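Local coordinates for protein deferrochelatase (PDB 5DE0) that binds heme b and probably works as a dye-decolorizing (DyP-type) peroxidase, at residues 227-232 with 256-261; 231-236 with 247-252. All blocks are in the same frame, centred on the assembly; numbering follows the deposited sequence.

Contact 1 of 2, residues 227-232 with 256-261; sequences KGLKIV and LHNFKT. With HEM (protoporphyrin IX containing Fe), chain F.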
# COMPACT_ATOMS: atom_id res chain seq x y z
N LYS B 227 -7.67 -34.70 -17.96
CA LYS B 227 -7.79 -34.33 -16.56
C LYS B 227 -7.34 -32.88 -16.45
O LYS B 227 -6.34 -32.48 -17.05
CB LYS B 227 -6.96 -35.24 -15.66
CG LYS B 227 -7.66 -35.63 -14.37
CD LYS B 227 -7.60 -34.51 -13.35
CE LYS B 227 -8.96 -34.30 -12.69
NZ LYS B 227 -9.93 -33.66 -13.62
N GLY B 228 -8.09 -32.10 -15.68
CA GLY B 228 -7.89 -30.66 -15.60
C GLY B 228 -6.49 -30.20 -15.24
O GLY B 228 -5.87 -30.73 -14.31
N LEU B 229 -5.97 -29.22 -15.99
CA LEU B 229 -4.70 -28.60 -15.65
C LEU B 229 -4.92 -27.64 -14.50
O LEU B 229 -5.58 -26.61 -14.66
CB LEU B 229 -4.10 -27.86 -16.85
CG LEU B 229 -4.04 -28.62 -18.18
CD1 LEU B 229 -3.47 -27.73 -19.31
CD2 LEU B 229 -3.20 -29.88 -18.03
N LYS B 230 -4.39 -28.00 -13.34
CA LYS B 230 -4.64 -27.21 -12.14
C LYS B 230 -3.40 -26.49 -11.63
O LYS B 230 -2.28 -26.98 -11.76
CB LYS B 230 -5.21 -28.11 -11.04
CG LYS B 230 -6.67 -28.47 -11.29
CD LYS B 230 -7.18 -29.51 -10.31
CE LYS B 230 -8.69 -29.65 -10.43
NZ LYS B 230 -9.11 -29.84 -11.85
N ILE B 231 -3.61 -25.30 -11.08
CA ILE B 231 -2.54 -24.50 -10.49
C ILE B 231 -2.99 -23.98 -9.13
O ILE B 231 -4.18 -23.92 -8.84
CB ILE B 231 -2.15 -23.31 -11.39
CG1 ILE B 231 -3.32 -22.35 -11.55
CG2 ILE B 231 -1.65 -23.80 -12.74
CD1 ILE B 231 -3.01 -21.15 -12.42
N VAL B 232 -2.02 -23.60 -8.30
CA VAL B 232 -2.31 -23.00 -7.01
C VAL B 232 -2.02 -21.50 -7.06
O VAL B 232 -0.86 -21.09 -7.11
CB VAL B 232 -1.50 -23.65 -5.87
CG1 VAL B 232 -1.76 -22.93 -4.56
CG2 VAL B 232 -1.85 -25.13 -5.76
N LEU B 256 5.55 -26.51 -15.15
CA LEU B 256 5.42 -25.21 -15.80
C LEU B 256 4.52 -25.32 -17.03
O LEU B 256 4.05 -24.31 -17.56
CB LEU B 256 6.80 -24.68 -16.19
CG LEU B 256 6.91 -23.25 -16.73
CD1 LEU B 256 8.09 -22.54 -16.09
CD2 LEU B 256 7.05 -23.25 -18.25
N HIS B 257 4.27 -26.55 -17.46
CA HIS B 257 3.45 -26.82 -18.64
C HIS B 257 2.05 -26.23 -18.53
O HIS B 257 1.50 -25.74 -19.51
CB HIS B 257 3.36 -28.34 -18.87
CG HIS B 257 2.58 -28.72 -20.08
ND1 HIS B 257 3.00 -28.44 -21.36
CD2 HIS B 257 1.39 -29.36 -20.21
CE1 HIS B 257 2.11 -28.89 -22.23
NE2 HIS B 257 1.13 -29.45 -21.55
N ASN B 258 1.48 -26.27 -17.33
CA ASN B 258 0.15 -25.73 -17.09
C ASN B 258 0.08 -24.22 -17.31
O ASN B 258 -0.88 -23.72 -17.89
CB ASN B 258 -0.31 -26.06 -15.67
CG ASN B 258 -0.59 -27.54 -15.49
OD1 ASN B 258 -0.30 -28.35 -16.37
ND2 ASN B 258 -1.13 -27.91 -14.34
N PHE B 259 1.11 -23.51 -16.85
CA PHE B 259 1.20 -22.06 -17.06
C PHE B 259 1.20 -21.74 -18.55
O PHE B 259 0.43 -20.91 -19.03
CB PHE B 259 2.47 -21.49 -16.42
CG PHE B 259 2.53 -21.66 -14.93
CD1 PHE B 259 1.38 -21.81 -14.18
CD2 PHE B 259 3.75 -21.66 -14.27
CE1 PHE B 259 1.44 -21.95 -12.80
CE2 PHE B 259 3.83 -21.81 -12.90
CZ PHE B 259 2.67 -21.95 -12.17
N LYS B 260 2.08 -22.43 -19.28
CA LYS B 260 2.28 -22.20 -20.70
C LYS B 260 1.01 -22.49 -21.51
O LYS B 260 0.70 -21.77 -22.46
CB LYS B 260 3.44 -23.07 -21.20
CG LYS B 260 3.69 -23.01 -22.69
CD LYS B 260 4.94 -23.80 -23.05
CE LYS B 260 5.08 -23.99 -24.56
NZ LYS B 260 3.98 -24.84 -25.10
N THR B 261 0.28 -23.52 -21.11
CA THR B 261 -0.94 -23.90 -21.82
C THR B 261 -2.04 -22.87 -21.62
O THR B 261 -2.71 -22.47 -22.58
CB THR B 261 -1.45 -25.28 -21.37
OG1 THR B 261 -0.39 -26.24 -21.50
CG2 THR B 261 -2.63 -25.72 -22.22
CHA HEM F . -10.34 -18.65 -12.32
CHB HEM F . -5.83 -19.06 -14.06
CHC HEM F . -5.61 -14.24 -14.70
CHD HEM F . -9.72 -13.80 -12.16
C1A HEM F . -9.14 -19.19 -12.74
C2A HEM F . -8.78 -20.59 -12.74
C3A HEM F . -7.54 -20.70 -13.22
C4A HEM F . -7.07 -19.37 -13.54
CMA HEM F . -6.73 -22.00 -13.42
CAA HEM F . -9.69 -21.75 -12.28
CBA HEM F . -10.25 -22.46 -13.51
CGA HEM F . -11.26 -23.49 -13.10
O1A HEM F . -12.42 -23.10 -12.80
O2A HEM F . -10.91 -24.69 -13.07
C1B HEM F . -5.42 -17.81 -14.46
C2B HEM F . -4.24 -17.53 -15.25
C3B HEM F . -4.16 -16.21 -15.43
C4B HEM F . -5.30 -15.58 -14.76
CMB HEM F . -3.24 -18.57 -15.79
CAB HEM F . -3.02 -15.54 -16.24
CBB HEM F . -2.92 -14.22 -16.37
C1C HEM F . -6.68 -13.68 -14.04
C2C HEM F . -6.97 -12.27 -13.88
C3C HEM F . -8.11 -12.15 -13.18
C4C HEM F . -8.58 -13.49 -12.87
CMC HEM F . -6.07 -11.14 -14.45
CAC HEM F . -8.89 -10.89 -12.72
CBC HEM F . -8.58 -9.64 -13.07
C1D HEM F . -10.33 -15.03 -12.07
C2D HEM F . -11.70 -15.25 -11.69
C3D HEM F . -11.90 -16.77 -11.73
C4D HEM F . -10.62 -17.32 -12.14
CMD HEM F . -12.76 -14.19 -11.31
CAD HEM F . -13.19 -17.55 -11.41
CBD HEM F . -13.28 -17.86 -9.92
CGD HEM F . -12.16 -18.79 -9.52
O1D HEM F . -11.14 -18.29 -8.99
O2D HEM F . -12.30 -20.02 -9.73
NA HEM F . -8.07 -18.47 -13.23
NB HEM F . -6.04 -16.60 -14.18
NC HEM F . -7.69 -14.40 -13.41
ND HEM F . -9.73 -16.26 -12.33
FE HEM F . -7.94 -16.43 -13.36

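Contact 2 of 2, residues 231-236 with 247-252; sequences IVRHSL and LLFIAY. With HEM (protoporphyrin IX containing Fe), chain F.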
# COMPACT_ATOMS: atom_id res chain seq x y z
N ILE B 231 -3.61 -25.30 -11.08
CA ILE B 231 -2.54 -24.50 -10.49
C ILE B 231 -2.99 -23.98 -9.13
O ILE B 231 -4.18 -23.92 -8.84
CB ILE B 231 -2.15 -23.31 -11.39
CG1 ILE B 231 -3.32 -22.35 -11.55
CG2 ILE B 231 -1.65 -23.80 -12.74
CD1 ILE B 231 -3.01 -21.15 -12.42
N VAL B 232 -2.02 -23.60 -8.30
CA VAL B 232 -2.31 -23.00 -7.01
C VAL B 232 -2.02 -21.50 -7.06
O VAL B 232 -0.86 -21.09 -7.11
CB VAL B 232 -1.50 -23.65 -5.87
CG1 VAL B 232 -1.76 -22.93 -4.56
CG2 VAL B 232 -1.85 -25.13 -5.76
N ARG B 233 -3.07 -20.69 -7.06
CA ARG B 233 -2.93 -19.25 -7.19
C ARG B 233 -2.80 -18.56 -5.83
O ARG B 233 -3.49 -18.91 -4.88
CB ARG B 233 -4.11 -18.66 -7.96
CG ARG B 233 -4.17 -19.07 -9.42
CD ARG B 233 -5.52 -18.73 -10.03
NE ARG B 233 -6.58 -19.62 -9.55
CZ ARG B 233 -7.87 -19.30 -9.50
NH1 ARG B 233 -8.27 -18.10 -9.90
NH2 ARG B 233 -8.75 -20.17 -9.04
N HIS B 234 -1.92 -17.57 -5.76
CA HIS B 234 -1.75 -16.77 -4.55
C HIS B 234 -1.96 -15.30 -4.85
O HIS B 234 -1.47 -14.43 -4.14
CB HIS B 234 -0.36 -16.99 -3.95
CG HIS B 234 -0.29 -18.12 -2.97
ND1 HIS B 234 -0.72 -18.00 -1.66
CD2 HIS B 234 0.15 -19.39 -3.10
CE1 HIS B 234 -0.54 -19.15 -1.04
NE2 HIS B 234 -0.02 -20.01 -1.88
N SER B 235 -2.70 -15.03 -5.93
CA SER B 235 -2.92 -13.67 -6.39
C SER B 235 -3.68 -12.83 -5.38
O SER B 235 -4.36 -13.36 -4.50
CB SER B 235 -3.68 -13.67 -7.72
OG SER B 235 -3.13 -14.62 -8.62
N LEU B 236 -3.55 -11.52 -5.51
CA LEU B 236 -4.20 -10.58 -4.61
C LEU B 236 -4.29 -9.21 -5.26
O LEU B 236 -3.35 -8.78 -5.93
CB LEU B 236 -3.45 -10.50 -3.28
CG LEU B 236 -4.26 -10.50 -1.99
CD1 LEU B 236 -5.26 -11.64 -1.97
CD2 LEU B 236 -3.33 -10.60 -0.79
N LEU B 247 -4.72 -6.64 -10.38
CA LEU B 247 -4.39 -7.91 -9.75
C LEU B 247 -2.93 -8.29 -9.96
O LEU B 247 -2.44 -8.31 -11.09
CB LEU B 247 -5.30 -9.02 -10.29
CG LEU B 247 -5.09 -10.41 -9.70
CD1 LEU B 247 -5.55 -10.46 -8.25
CD2 LEU B 247 -5.81 -11.47 -10.53
N LEU B 248 -2.25 -8.59 -8.86
CA LEU B 248 -0.93 -9.20 -8.96
C LEU B 248 -1.14 -10.69 -9.06
O LEU B 248 -1.30 -11.37 -8.04
CB LEU B 248 -0.06 -8.84 -7.75
CG LEU B 248 1.46 -9.09 -7.86
CD1 LEU B 248 1.83 -10.57 -7.85
CD2 LEU B 248 2.01 -8.43 -9.11
N PHE B 249 -1.14 -11.21 -10.28
CA PHE B 249 -1.34 -12.63 -10.47
C PHE B 249 -0.06 -13.40 -10.18
O PHE B 249 1.01 -13.04 -10.67
CB PHE B 249 -1.84 -12.94 -11.88
CG PHE B 249 -2.10 -14.40 -12.11
CD1 PHE B 249 -3.34 -14.94 -11.80
CD2 PHE B 249 -1.11 -15.22 -12.61
CE1 PHE B 249 -3.58 -16.28 -12.00
CE2 PHE B 249 -1.35 -16.57 -12.81
CZ PHE B 249 -2.59 -17.10 -12.50
N ILE B 250 -0.18 -14.45 -9.38
CA ILE B 250 0.93 -15.35 -9.11
C ILE B 250 0.39 -16.75 -8.88
O ILE B 250 -0.66 -16.92 -8.25
CB ILE B 250 1.77 -14.88 -7.89
CG1 ILE B 250 2.90 -15.87 -7.59
CG2 ILE B 250 0.88 -14.70 -6.67
CD1 ILE B 250 3.80 -15.45 -6.43
N ALA B 251 1.08 -17.75 -9.42
CA ALA B 251 0.62 -19.12 -9.30
C ALA B 251 1.78 -20.09 -9.13
O ALA B 251 2.88 -19.86 -9.64
CB ALA B 251 -0.21 -19.51 -10.52
N TYR B 252 1.53 -21.17 -8.40
CA TYR B 252 2.52 -22.23 -8.22
C TYR B 252 1.99 -23.52 -8.85
O TYR B 252 0.79 -23.78 -8.82
CB TYR B 252 2.82 -22.45 -6.74
CG TYR B 252 3.55 -21.29 -6.07
CD1 TYR B 252 2.86 -20.16 -5.66
CD2 TYR B 252 4.92 -21.34 -5.85
CE1 TYR B 252 3.51 -19.11 -5.05
CE2 TYR B 252 5.58 -20.30 -5.23
CZ TYR B 252 4.87 -19.18 -4.84
OH TYR B 252 5.54 -18.14 -4.23
CHA HEM F . -10.34 -18.65 -12.32
CHB HEM F . -5.83 -19.06 -14.06
CHC HEM F . -5.61 -14.24 -14.70
CHD HEM F . -9.72 -13.80 -12.16
C1A HEM F . -9.14 -19.19 -12.74
C2A HEM F . -8.78 -20.59 -12.74
C3A HEM F . -7.54 -20.70 -13.22
C4A HEM F . -7.07 -19.37 -13.54
CMA HEM F . -6.73 -22.00 -13.42
CAA HEM F . -9.69 -21.75 -12.28
CBA HEM F . -10.25 -22.46 -13.51
CGA HEM F . -11.26 -23.49 -13.10
O1A HEM F . -12.42 -23.10 -12.80
O2A HEM F . -10.91 -24.69 -13.07
C1B HEM F . -5.42 -17.81 -14.46
C2B HEM F . -4.24 -17.53 -15.25
C3B HEM F . -4.16 -16.21 -15.43
C4B HEM F . -5.30 -15.58 -14.76
CMB HEM F . -3.24 -18.57 -15.79
CAB HEM F . -3.02 -15.54 -16.24
CBB HEM F . -2.92 -14.22 -16.37
C1C HEM F . -6.68 -13.68 -14.04
C2C HEM F . -6.97 -12.27 -13.88
C3C HEM F . -8.11 -12.15 -13.18
C4C HEM F . -8.58 -13.49 -12.87
CMC HEM F . -6.07 -11.14 -14.45
CAC HEM F . -8.89 -10.89 -12.72
CBC HEM F . -8.58 -9.64 -13.07
C1D HEM F . -10.33 -15.03 -12.07
C2D HEM F . -11.70 -15.25 -11.69
C3D HEM F . -11.90 -16.77 -11.73
C4D HEM F . -10.62 -17.32 -12.14
CMD HEM F . -12.76 -14.19 -11.31
CAD HEM F . -13.19 -17.55 -11.41
CBD HEM F . -13.28 -17.86 -9.92
CGD HEM F . -12.16 -18.79 -9.52
O1D HEM F . -11.14 -18.29 -8.99
O2D HEM F . -12.30 -20.02 -9.73
NA HEM F . -8.07 -18.47 -13.23
NB HEM F . -6.04 -16.60 -14.18
NC HEM F . -7.69 -14.40 -13.41
ND HEM F . -9.73 -16.26 -12.33
FE HEM F . -7.94 -16.43 -13.36

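Contact 1 of 2, residues 227-232 with 256-261
Asn258, on helix 257-266, reaches the loop 227-232 that runs into the heme-side strand 232-239. Its CG lies beside the backbone N, anti to the carbonyl carbon (chi1 -69°), and ND2 gives a hydrogen bond to Lys230 O over 3.0 Å. That bond is bent, with an N-H...O angle of 142°; the oxygen lies in the amide plane of Asn258, while ND2 comes in from above the carbonyl plane. Hydrocarbon packs round it. Leu229 crosses the amide obliquely, CD2 3.7 Å from Asn258 OD1, and its other methyl, CD1, sits 3.6 Å from Thr261 CG2. Ile231 CG2 comes within 3.6 Å of Phe259 CE1, while Ile231 CD1, on the other branch, reaches the heme rim, 3.9 Å from HEM CHB. The solvent side is much looser: the Lys230 side chain leaves the backbone away from the helix, and exposed His257 barely takes part, though Thr261 OG1 lies over one face of its ring and hydrogen-bonds His257 O (2.8 Å), which also accepts from Thr261 N. A single directional bond set among apolar contacts thus ties this irregular loop to the helix, with Ile231 shared between helix and heme.

Contact 2 of 2, residues 231-236 with 247-252
Tyr252 and Val232 face each other as an antiparallel hydrogen-bonded pair: Tyr252 N gives to Val232 O over 2.7 Å, and Val232 N returns a bond to Tyr252 O nearly along the C=O axis. The Tyr252 ring then meets His234, whose CD2 lies 3.8 Å from Tyr252 CD1, with the two ring planes at 89°. Both polar ends look beyond the hairpin, His234 NE2 to Ile11 O and Tyr252 OH to His101 ND1. His234 N still bonds Ile250 O (2.9 Å), but its carbonyl turns off to Tyr21 OH. Ser235 fills in: OG, placed beside its own backbone N (chi1 -46°), accepts from Ile250 N at 3.1 Å, so a hydroxyl stands where a strand carbonyl would. Regular pairing resumes at Leu236 with Leu248. This is the edge hairpin of a four-stranded ferredoxin-like antiparallel sheet, strand order 2-3-1-4, and the face carrying Arg233 and Ala251 is turned to the heme pocket. Ser235 OG also lies 3.2 Å from CD1 of Phe249, whose ring takes heme pyrrole B over one face, CZ 3.2 Å from HEM C2B. Arg233, its chain bent at chi3 (-73°), brings the guanidinium over the heme near C1A; NH1 and NH2 both hydrogen-bond propionate O1D, at 3.0 Å from NH1, and NH1 also salt-bridges Asp147 of the GXXDG motif, consistent with the distal Asp-Arg pair of DyP peroxidases.

How the contacts relate
Contact 1 and contact 2 share Ile231 and Val232, where the chain passes from loop into strand, and their centres lie about 13 Å apart. Strand 247-253 and helix 257-266 follow one another, so both partners of that shared stretch come from one strand-to-helix unit. Phe259 bridges the two directly, its CZ 3.3 Å from Ala251 O. On the heme side, Ile231 CD1 packs 3.8 Å from Ala251 CB and meets the edge of the Phe249 ring. Ile231 is on the same side of the heme as Arg233, Leu247 and Phe249, but just beyond the rim; Leu247 CD2 approaches HEM C3C to 3.6 Å at another pyrrole.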